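Local structure of WbbM protein (Klebsiella pneumoniae, 6U4B) at residues 187-192 against 235-240; 239-244 against 251-256; 399-404 against 421-426; 416-421 against 474-479. The protein probably transfers sugars as a trimeric, bifunctional glycosyltransferase that polymerises O-antigen polysaccharide. All coordinates share one frame; numbering follows the deposited sequence.

Contact 1: residues 187-192 against 235-240; sequences IAIVEK and DNLEDA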
# COMPACT_ATOMS: atom_id res chain seq x y z
N ILE A 187 41.44 -9.79 37.61
CA ILE A 187 42.77 -9.80 38.22
C ILE A 187 43.70 -10.74 37.46
O ILE A 187 44.85 -10.40 37.18
CB ILE A 187 42.68 -10.18 39.71
CG1 ILE A 187 42.01 -9.06 40.50
CG2 ILE A 187 44.06 -10.49 40.28
CD1 ILE A 187 42.69 -7.71 40.34
N ALA A 188 43.20 -11.93 37.10
CA ALA A 188 44.02 -12.88 36.36
C ALA A 188 44.46 -12.32 35.02
O ALA A 188 45.57 -12.61 34.55
CB ALA A 188 43.27 -14.20 36.18
N ILE A 189 43.61 -11.51 34.38
CA ILE A 189 43.95 -10.95 33.08
C ILE A 189 45.06 -9.92 33.21
O ILE A 189 46.00 -9.89 32.40
CB ILE A 189 42.69 -10.36 32.42
CG1 ILE A 189 41.70 -11.47 32.10
CG2 ILE A 189 43.05 -9.58 31.17
CD1 ILE A 189 40.35 -10.98 31.66
N VAL A 190 44.98 -9.05 34.23
CA VAL A 190 46.06 -8.09 34.47
C VAL A 190 47.36 -8.82 34.74
O VAL A 190 48.43 -8.42 34.26
CB VAL A 190 45.69 -7.16 35.64
CG1 VAL A 190 46.76 -6.09 35.82
CG2 VAL A 190 44.32 -6.53 35.41
N GLU A 191 47.30 -9.91 35.51
CA GLU A 191 48.50 -10.69 35.81
C GLU A 191 49.12 -11.28 34.55
O GLU A 191 50.33 -11.20 34.35
CB GLU A 191 48.18 -11.80 36.81
CG GLU A 191 47.80 -11.31 38.20
CD GLU A 191 49.01 -11.03 39.06
OE1 GLU A 191 50.14 -11.11 38.54
OE2 GLU A 191 48.83 -10.73 40.26
N LYS A 192 48.29 -11.86 33.68
CA LYS A 192 48.81 -12.48 32.46
C LYS A 192 49.30 -11.43 31.47
O LYS A 192 50.42 -11.53 30.96
CB LYS A 192 47.73 -13.36 31.82
CG LYS A 192 48.12 -13.86 30.44
CD LYS A 192 46.94 -14.41 29.67
CE LYS A 192 46.44 -15.72 30.27
NZ LYS A 192 45.32 -16.29 29.46
N ASP A 235 38.52 -5.82 27.20
CA ASP A 235 38.28 -6.67 26.04
C ASP A 235 38.42 -8.14 26.40
O ASP A 235 37.55 -8.96 26.07
CB ASP A 235 39.24 -6.31 24.90
CG ASP A 235 38.93 -4.97 24.26
OD1 ASP A 235 39.87 -4.33 23.76
OD2 ASP A 235 37.75 -4.56 24.28
N ASN A 236 39.52 -8.50 27.07
CA ASN A 236 39.70 -9.88 27.49
C ASN A 236 38.70 -10.27 28.56
O ASN A 236 38.29 -11.44 28.63
CB ASN A 236 41.13 -10.10 27.99
CG ASN A 236 42.15 -10.11 26.86
OD1 ASN A 236 42.03 -9.36 25.90
ND2 ASN A 236 43.14 -10.98 26.98
N LEU A 237 38.28 -9.32 29.40
CA LEU A 237 37.32 -9.63 30.45
C LEU A 237 36.00 -10.10 29.87
O LEU A 237 35.33 -10.97 30.44
CB LEU A 237 37.11 -8.40 31.34
CG LEU A 237 36.21 -8.64 32.56
CD1 LEU A 237 36.83 -9.69 33.48
CD2 LEU A 237 35.97 -7.34 33.32
N GLU A 238 35.60 -9.54 28.72
CA GLU A 238 34.36 -9.96 28.08
C GLU A 238 34.38 -11.43 27.72
O GLU A 238 33.34 -12.10 27.74
CB GLU A 238 34.09 -9.11 26.84
CG GLU A 238 33.87 -7.63 27.10
CD GLU A 238 33.16 -6.94 25.95
OE1 GLU A 238 32.83 -5.75 26.09
OE2 GLU A 238 32.92 -7.60 24.92
N ASP A 239 35.56 -11.97 27.37
CA ASP A 239 35.67 -13.38 27.02
C ASP A 239 35.75 -14.28 28.25
O ASP A 239 35.50 -15.48 28.13
CB ASP A 239 36.90 -13.61 26.15
CG ASP A 239 36.76 -12.99 24.77
OD1 ASP A 239 35.67 -13.09 24.17
OD2 ASP A 239 37.75 -12.40 24.28
N ALA A 240 36.09 -13.73 29.42
CA ALA A 240 36.41 -14.53 30.59
C ALA A 240 35.26 -14.66 31.58
O ALA A 240 35.33 -15.51 32.47
CB ALA A 240 37.63 -13.95 31.31
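Ile189 and Asn236 mark the nearest approach of the two backbones, with 7.1 Å between the CA of Ile189 and the CA of Asn236. Residues 187-192 and 235-240 are both helical, and their local axes come within 9.9 Å at an angle of 130°, so the two run in roughly opposing senses but well off antiparallel. On the 187-192 side nearly all of the interface is Ile189. This residue has CG1 beside its backbone N (chi1 -66°) and continues extended through chi2 at 171°, which carries CD1 straight across to the other helix. There the methyl rests on main chain as much as on side chains: Ile189 CD1 lies 3.5 Å from Leu237 N, and Ile189 CD1 to Asn236 C is 3.6 Å. It also reaches Ala240, with Ile189 CD1 4.0 Å from Ala240 CB. The second branch adds a contact, Ile189 CG2 to Asn236 CB at 3.8 Å.

This is helix-on-helix packing between helix 180-193 and helix 220-240 in the DUF4422 part of the chain. Ile189 also touches Ile233, one turn earlier on the same partner helix, and therefore spans two turns of it. Leu237 flanks the methyl, its CB 4.2 Å from Ile189 CD1, and its side chain goes on to pack on Ile254 and Ile257 of helix 253-272. On the far side of helix 220-240, Glu238 forms a salt bridge with Lys75 and a hydrogen bond with Tyr79, and it packs on Phe543 of the second subunit.

Contact 2: residues 239-244 against 251-256; sequences DAISMN and KRVIGH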
# COMPACT_ATOMS: atom_id res chain seq x y z
N ASP A 239 35.56 -11.97 27.37
CA ASP A 239 35.67 -13.38 27.02
C ASP A 239 35.75 -14.28 28.25
O ASP A 239 35.50 -15.48 28.13
CB ASP A 239 36.90 -13.61 26.15
CG ASP A 239 36.76 -12.99 24.77
OD1 ASP A 239 35.67 -13.09 24.17
OD2 ASP A 239 37.75 -12.40 24.28
N ALA A 240 36.09 -13.73 29.42
CA ALA A 240 36.41 -14.53 30.59
C ALA A 240 35.26 -14.66 31.58
O ALA A 240 35.33 -15.51 32.47
CB ALA A 240 37.63 -13.95 31.31
N ILE A 241 34.21 -13.83 31.46
CA ILE A 241 33.10 -13.88 32.40
C ILE A 241 31.80 -14.08 31.63
O ILE A 241 31.71 -13.84 30.43
CB ILE A 241 33.00 -12.61 33.28
CG1 ILE A 241 32.70 -11.38 32.43
CG2 ILE A 241 34.26 -12.42 34.10
CD1 ILE A 241 32.52 -10.12 33.25
N SER A 242 30.79 -14.54 32.36
CA SER A 242 29.44 -14.68 31.84
C SER A 242 28.46 -14.37 32.95
O SER A 242 28.56 -14.93 34.04
CB SER A 242 29.19 -16.08 31.28
OG SER A 242 29.06 -17.02 32.34
N MET A 243 27.52 -13.46 32.68
CA MET A 243 26.54 -13.09 33.68
C MET A 243 25.59 -14.25 33.96
O MET A 243 25.37 -15.12 33.12
CB MET A 243 25.75 -11.87 33.21
CG MET A 243 26.62 -10.68 32.91
SD MET A 243 25.67 -9.32 32.24
CE MET A 243 26.70 -7.95 32.71
N ASN A 244 25.02 -14.25 35.17
CA ASN A 244 24.11 -15.30 35.62
C ASN A 244 22.80 -14.64 36.07
O ASN A 244 22.60 -14.41 37.27
CB ASN A 244 24.74 -16.13 36.74
CG ASN A 244 23.82 -17.23 37.24
OD1 ASN A 244 23.03 -17.79 36.47
ND2 ASN A 244 23.91 -17.54 38.53
N LYS A 251 24.43 -5.90 36.31
CA LYS A 251 24.90 -5.80 34.93
C LYS A 251 26.00 -4.75 34.75
O LYS A 251 26.76 -4.84 33.79
CB LYS A 251 23.72 -5.47 34.00
CG LYS A 251 22.88 -6.67 33.61
CD LYS A 251 21.43 -6.27 33.37
CE LYS A 251 20.98 -6.60 31.96
NZ LYS A 251 19.52 -6.31 31.80
N ARG A 252 26.10 -3.78 35.66
CA ARG A 252 27.16 -2.80 35.65
C ARG A 252 28.51 -3.37 36.11
O ARG A 252 29.38 -2.60 36.54
CB ARG A 252 26.77 -1.60 36.52
CG ARG A 252 25.42 -0.99 36.15
CD ARG A 252 24.84 -0.20 37.30
NE ARG A 252 25.62 1.00 37.60
CZ ARG A 252 25.76 1.51 38.81
NH1 ARG A 252 26.48 2.61 39.00
NH2 ARG A 252 25.18 0.92 39.85
N VAL A 253 28.70 -4.69 36.01
CA VAL A 253 29.90 -5.35 36.52
C VAL A 253 31.15 -4.75 35.90
O VAL A 253 32.17 -4.57 36.58
CB VAL A 253 29.81 -6.86 36.28
CG1 VAL A 253 29.39 -7.14 34.85
CG2 VAL A 253 31.15 -7.54 36.57
N ILE A 254 31.10 -4.43 34.60
CA ILE A 254 32.27 -3.89 33.92
C ILE A 254 32.67 -2.56 34.53
O ILE A 254 33.85 -2.33 34.85
CB ILE A 254 31.99 -3.76 32.41
CG1 ILE A 254 31.48 -5.08 31.84
CG2 ILE A 254 33.24 -3.30 31.67
CD1 ILE A 254 32.53 -6.17 31.80
N GLY A 255 31.70 -1.66 34.70
CA GLY A 255 32.00 -0.37 35.30
C GLY A 255 32.50 -0.49 36.73
O GLY A 255 33.43 0.22 37.14
N HIS A 256 31.90 -1.39 37.51
CA HIS A 256 32.35 -1.61 38.88
C HIS A 256 33.78 -2.13 38.92
O HIS A 256 34.58 -1.70 39.76
CB HIS A 256 31.40 -2.58 39.59
CG HIS A 256 30.01 -2.06 39.74
ND1 HIS A 256 29.73 -0.73 39.98
CD2 HIS A 256 28.81 -2.69 39.68
CE1 HIS A 256 28.42 -0.56 40.07
NE2 HIS A 256 27.84 -1.74 39.89
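In the link between helix 220-240 and helix 253-272, Ile241 and Met243 both fold back onto the start of the second helix. The chain leaves the first helix in an extended form at Ile241, and Ser242 continues that way, so that Ile241 and Met243 lie on one side of it and Ser242 on the other. Met243 makes the closest approach. With chi1 at -57° its CG sits next to the backbone N, and from there the side chain stretches out until the methyl reaches the first residues of 251-256: Met243 CE is 3.3 Å from Lys251 O and 3.5 Å from CG1 of Val253. Val253 CG1 takes the crowded position between backbone N and carbonyl carbon (chi1 48°), which presents it to this methyl. The thioether end crosses the aliphatic part of Lys251 at about a right angle, with Met243 SD 4.1 Å from Lys251 CG. Ile241 packs more loosely: its CD1 is 4.2 Å from CD1 of Ile254 and 4.4 Å from CG2 of Val253. Side chains meet through apolar atoms, apart from the methyl resting on the Lys251 carbonyl oxygen; no hydrogen bond joins the segments.

Phe78 touches both Met243 and Lys251, while Asp182 of helix 180-193 touches Ile241 and Val253. Phe543 of the second subunit packs on Met243 and Ile254, and Ser242 has a weak hydrogen bond to Lys441 of that subunit. Arg252 is the N-cap residue of helix 253-272. The arrangement is that of a loop joining two successive helices, its inward apolar side chains packed on the start of the second helix and bordering a subunit interface of the trimer.

Contact 3: residues 399-404 against 421-426; sequences YDKVVF and VPLGNN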
# COMPACT_ATOMS: atom_id res chain seq x y z
N TYR A 399 16.15 28.45 17.04
CA TYR A 399 15.46 28.52 15.76
C TYR A 399 14.94 29.93 15.53
O TYR A 399 14.59 30.64 16.47
CB TYR A 399 14.30 27.53 15.72
CG TYR A 399 14.71 26.07 15.62
CD1 TYR A 399 14.55 25.38 14.43
CD2 TYR A 399 15.24 25.40 16.71
CE1 TYR A 399 14.92 24.05 14.33
CE2 TYR A 399 15.61 24.06 16.62
CZ TYR A 399 15.44 23.39 15.42
OH TYR A 399 15.80 22.07 15.31
N ASP A 400 14.89 30.34 14.26
CA ASP A 400 14.28 31.62 13.92
C ASP A 400 12.76 31.52 13.98
O ASP A 400 12.10 32.31 14.67
CB ASP A 400 14.74 32.09 12.54
CG ASP A 400 16.14 32.68 12.56
OD1 ASP A 400 16.80 32.67 11.50
OD2 ASP A 400 16.57 33.13 13.64
N LYS A 401 12.18 30.57 13.25
CA LYS A 401 10.75 30.34 13.27
C LYS A 401 10.47 28.84 13.36
O LYS A 401 11.23 28.02 12.85
CB LYS A 401 10.05 30.94 12.04
CG LYS A 401 10.04 32.46 12.03
CD LYS A 401 9.07 33.02 11.01
CE LYS A 401 9.48 32.68 9.59
NZ LYS A 401 8.62 33.37 8.59
N VAL A 402 9.34 28.51 13.99
CA VAL A 402 8.95 27.14 14.28
C VAL A 402 7.43 27.03 14.12
O VAL A 402 6.69 27.92 14.54
CB VAL A 402 9.39 26.73 15.70
CG1 VAL A 402 8.42 25.73 16.30
CG2 VAL A 402 10.80 26.17 15.68
N VAL A 403 6.98 25.93 13.51
CA VAL A 403 5.56 25.67 13.31
C VAL A 403 5.11 24.60 14.29
O VAL A 403 5.58 23.45 14.21
CB VAL A 403 5.26 25.25 11.86
CG1 VAL A 403 3.77 24.99 11.68
CG2 VAL A 403 5.74 26.31 10.88
N PHE A 404 4.22 24.96 15.21
CA PHE A 404 3.57 23.96 16.05
C PHE A 404 2.26 23.53 15.42
O PHE A 404 1.54 24.34 14.82
CB PHE A 404 3.31 24.50 17.46
CG PHE A 404 2.44 23.58 18.29
CD1 PHE A 404 3.00 22.58 19.05
CD2 PHE A 404 1.05 23.70 18.27
CE1 PHE A 404 2.21 21.72 19.79
CE2 PHE A 404 0.25 22.84 18.99
CZ PHE A 404 0.84 21.85 19.76
N VAL A 421 4.98 33.05 5.16
CA VAL A 421 4.05 34.14 5.48
C VAL A 421 4.82 35.26 6.18
O VAL A 421 5.52 35.00 7.17
CB VAL A 421 2.91 33.62 6.36
CG1 VAL A 421 2.03 34.78 6.81
CG2 VAL A 421 2.09 32.59 5.60
N PRO A 422 4.72 36.50 5.70
CA PRO A 422 5.42 37.61 6.38
C PRO A 422 4.86 37.84 7.77
O PRO A 422 3.66 38.04 7.95
CB PRO A 422 5.16 38.81 5.46
CG PRO A 422 4.73 38.22 4.14
CD PRO A 422 4.02 36.95 4.49
N LEU A 423 5.75 37.80 8.77
CA LEU A 423 5.36 37.96 10.16
C LEU A 423 5.69 39.32 10.76
O LEU A 423 5.07 39.70 11.75
CB LEU A 423 6.01 36.87 11.03
CG LEU A 423 5.12 35.73 11.53
CD1 LEU A 423 4.37 35.11 10.37
CD2 LEU A 423 5.95 34.69 12.26
N GLY A 424 6.65 40.05 10.19
CA GLY A 424 7.07 41.29 10.82
C GLY A 424 7.66 41.01 12.19
O GLY A 424 8.41 40.05 12.39
N ASN A 425 7.31 41.86 13.16
CA ASN A 425 7.66 41.61 14.55
C ASN A 425 6.49 41.04 15.35
O ASN A 425 6.51 41.09 16.58
CB ASN A 425 8.20 42.88 15.22
CG ASN A 425 7.25 44.05 15.11
OD1 ASN A 425 6.07 43.89 14.82
ND2 ASN A 425 7.78 45.25 15.35
N ASN A 426 5.47 40.52 14.67
CA ASN A 426 4.43 39.79 15.37
C ASN A 426 5.02 38.55 16.02
O ASN A 426 6.01 37.98 15.55
CB ASN A 426 3.30 39.39 14.41
CG ASN A 426 2.35 40.54 14.12
OD1 ASN A 426 2.33 41.53 14.85
ND2 ASN A 426 1.56 40.40 13.07
O HOH W 1 6.00 32.94 8.45
O HOH W 2 8.12 36.70 8.59
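Lys401 gives up the most surface here, and it meets the other segment in two ways. Its aliphatic part runs past Leu423 in the opposite direction, with Lys401 CD 3.8 Å from Leu423 CD2. A bend at chi3 (-65°) then turns the ammonium end toward the loop. The strongest polar partner of NZ is Leu419 O, just before residues 421-426, to which it is hydrogen-bonded. Toward Val421 the link is through solvent: Lys401 NZ stands 3.8 Å from Val421 O, while water 1 accepts from Lys401 NZ at 2.7 Å and probably donates a hydrogen bond to Val421 O. Water 2 accepts the N-H of Leu423 N at 2.6 Å and has a weak, longer bond from NZ. The ammonium group thus serves two loop carbonyls, Leu419 O directly and Val421 O through water.

Leu423 also packs against strand 477-479 at Val478 and on the residue after it, Asn480. It begins a type II' turn closed by Asn426 N to Leu423 O at 3.1 Å, with Gly424 at the second position. The lysine joins the chain entering strand 402-405, which leads into the magnesium-binding residues Asp406 and Asp408, to the loop before strand 428-432, beside the mixed sheet of a family 8, GT-A-like glycosyltransferase domain.

Contact 4: residues 416-421 against 474-479; sequences GELLDV and AGIIVF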
# COMPACT_ATOMS: atom_id res chain seq x y z
N GLY A 416 5.61 23.96 4.71
CA GLY A 416 6.66 24.95 4.49
C GLY A 416 6.17 26.32 4.08
O GLY A 416 6.87 27.31 4.31
N GLU A 417 4.99 26.40 3.46
CA GLU A 417 4.50 27.71 3.04
C GLU A 417 4.02 28.55 4.22
O GLU A 417 3.89 29.77 4.08
CB GLU A 417 3.39 27.58 1.99
CG GLU A 417 2.28 26.61 2.33
CD GLU A 417 1.40 26.29 1.13
OE1 GLU A 417 0.30 26.86 1.02
OE2 GLU A 417 1.82 25.47 0.29
N LEU A 418 3.76 27.94 5.38
CA LEU A 418 3.51 28.72 6.58
C LEU A 418 4.75 29.52 6.98
O LEU A 418 4.63 30.60 7.56
CB LEU A 418 3.06 27.82 7.73
CG LEU A 418 1.64 27.25 7.65
CD1 LEU A 418 1.32 26.47 8.91
CD2 LEU A 418 0.63 28.37 7.43
N LEU A 419 5.94 29.00 6.68
CA LEU A 419 7.17 29.72 6.97
C LEU A 419 7.38 30.91 6.04
O LEU A 419 8.15 31.81 6.38
CB LEU A 419 8.38 28.78 6.87
CG LEU A 419 8.57 27.74 7.97
CD1 LEU A 419 9.92 27.07 7.83
CD2 LEU A 419 8.43 28.39 9.34
N ASP A 420 6.71 30.94 4.89
CA ASP A 420 6.85 32.04 3.95
C ASP A 420 5.92 33.21 4.24
O ASP A 420 6.07 34.26 3.62
CB ASP A 420 6.61 31.55 2.51
CG ASP A 420 7.63 30.53 2.06
OD1 ASP A 420 8.79 30.60 2.54
OD2 ASP A 420 7.29 29.66 1.24
N VAL A 421 4.98 33.05 5.16
CA VAL A 421 4.05 34.14 5.48
C VAL A 421 4.82 35.26 6.18
O VAL A 421 5.52 35.00 7.17
CB VAL A 421 2.91 33.62 6.36
CG1 VAL A 421 2.03 34.78 6.81
CG2 VAL A 421 2.09 32.59 5.60
N ALA A 474 -5.18 27.57 18.88
CA ALA A 474 -3.82 27.14 19.16
C ALA A 474 -3.45 25.81 18.49
O ALA A 474 -2.38 25.27 18.77
CB ALA A 474 -3.59 27.03 20.67
N GLY A 475 -4.32 25.28 17.63
CA GLY A 475 -4.05 24.00 16.99
C GLY A 475 -2.96 24.05 15.94
O GLY A 475 -2.43 23.00 15.56
N ILE A 476 -2.63 25.24 15.45
CA ILE A 476 -1.50 25.42 14.54
C ILE A 476 -0.97 26.83 14.72
O ILE A 476 -1.71 27.81 14.62
CB ILE A 476 -1.89 25.10 13.08
CG1 ILE A 476 -0.65 25.02 12.18
CG2 ILE A 476 -2.91 26.09 12.52
CD1 ILE A 476 -0.94 24.39 10.82
N ILE A 477 0.32 26.95 15.05
CA ILE A 477 0.92 28.23 15.40
C ILE A 477 2.30 28.31 14.78
O ILE A 477 3.13 27.41 14.97
CB ILE A 477 1.03 28.43 16.93
CG1 ILE A 477 -0.32 28.22 17.62
CG2 ILE A 477 1.56 29.81 17.24
CD1 ILE A 477 -0.23 28.22 19.13
N VAL A 478 2.57 29.40 14.06
CA VAL A 478 3.92 29.72 13.62
C VAL A 478 4.55 30.61 14.69
O VAL A 478 4.16 31.77 14.85
CB VAL A 478 3.94 30.40 12.25
CG1 VAL A 478 5.38 30.64 11.81
CG2 VAL A 478 3.20 29.55 11.23
N PHE A 479 5.51 30.07 15.42
CA PHE A 479 6.20 30.83 16.45
C PHE A 479 7.30 31.68 15.82
O PHE A 479 8.16 31.16 15.10
CB PHE A 479 6.80 29.90 17.50
CG PHE A 479 5.79 29.36 18.48
CD1 PHE A 479 4.92 28.35 18.12
CD2 PHE A 479 5.72 29.86 19.77
CE1 PHE A 479 4.00 27.85 19.02
CE2 PHE A 479 4.80 29.37 20.67
CZ PHE A 479 3.94 28.36 20.30
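Leu418 meets two residues of the opposing strand region, Ile476 through its tip and Val478 through its base. Leu418 CD1 is 3.6 Å from CD1 of Ile476 and 4.1 Å from CG1 of the same residue, the two side chains crossing at a slant. Nearer the backbone, Leu418 CB is 3.9 Å from Val478 CG2, a methyl that also lies 4.1 Å from Leu418 O. The torsions explain this division: Leu418 has CG beside its backbone N (chi1 -73°) and is extended through chi2, while Ile476 is extended too, holding CG1 opposite the backbone N (chi1 -169°) and sending CD1 out to the leucine. CA of Leu418 and CA of Val478 are 7.1 Å apart, close enough for such short side chains to meet. Residues 416-420 have helical backbone angles but only weak i to i-3 bonds, such as Leu419 N to Gly416 O at 3.1 Å, so the segment forms a loose helical turn.

In the next shell, Val403 of strand 402-405 touches both Leu418 and Val478, Leu521 and Trp525 pack on Leu418, and Val431 and Asn526 touch Ile476. Further out, the chain turns a corner at 474-476, where Gly475 shares a backbone hydrogen bond with Asp406; the side chains of Asp406 and His560, both magnesium ligands, are about 7 Å from that of Ile476. Leu418 packs the turn of 416-421 on the side of the sheet where Ile476 and Val478 point, near the DxD metal site.

How the contacts relate
The four contacts form two clusters on opposite sides of the chain's centre, one in the DUF4422 part and one in the glycosyltransferase family 8 part. Contacts 1 and 2 have centres 11 Å apart, share Asp239 and Ala240, and touch where Leu237 CD2 meets Ile254 CD1 at 3.9 Å; both reach the second subunit. Contacts 3 and 4, with centres 7 Å apart, share Val421 and are joined through adjacent antiparallel strands by probable hydrogen bonds, Val402 O to Phe479 N at 2.6 Å and Phe404 N to Ile477 O at 2.7 Å. Between clusters, centres lie 52 to 59 Å apart. Contact 4 approaches the metal site, the Ile476 side chain being about 9 Å from magnesium.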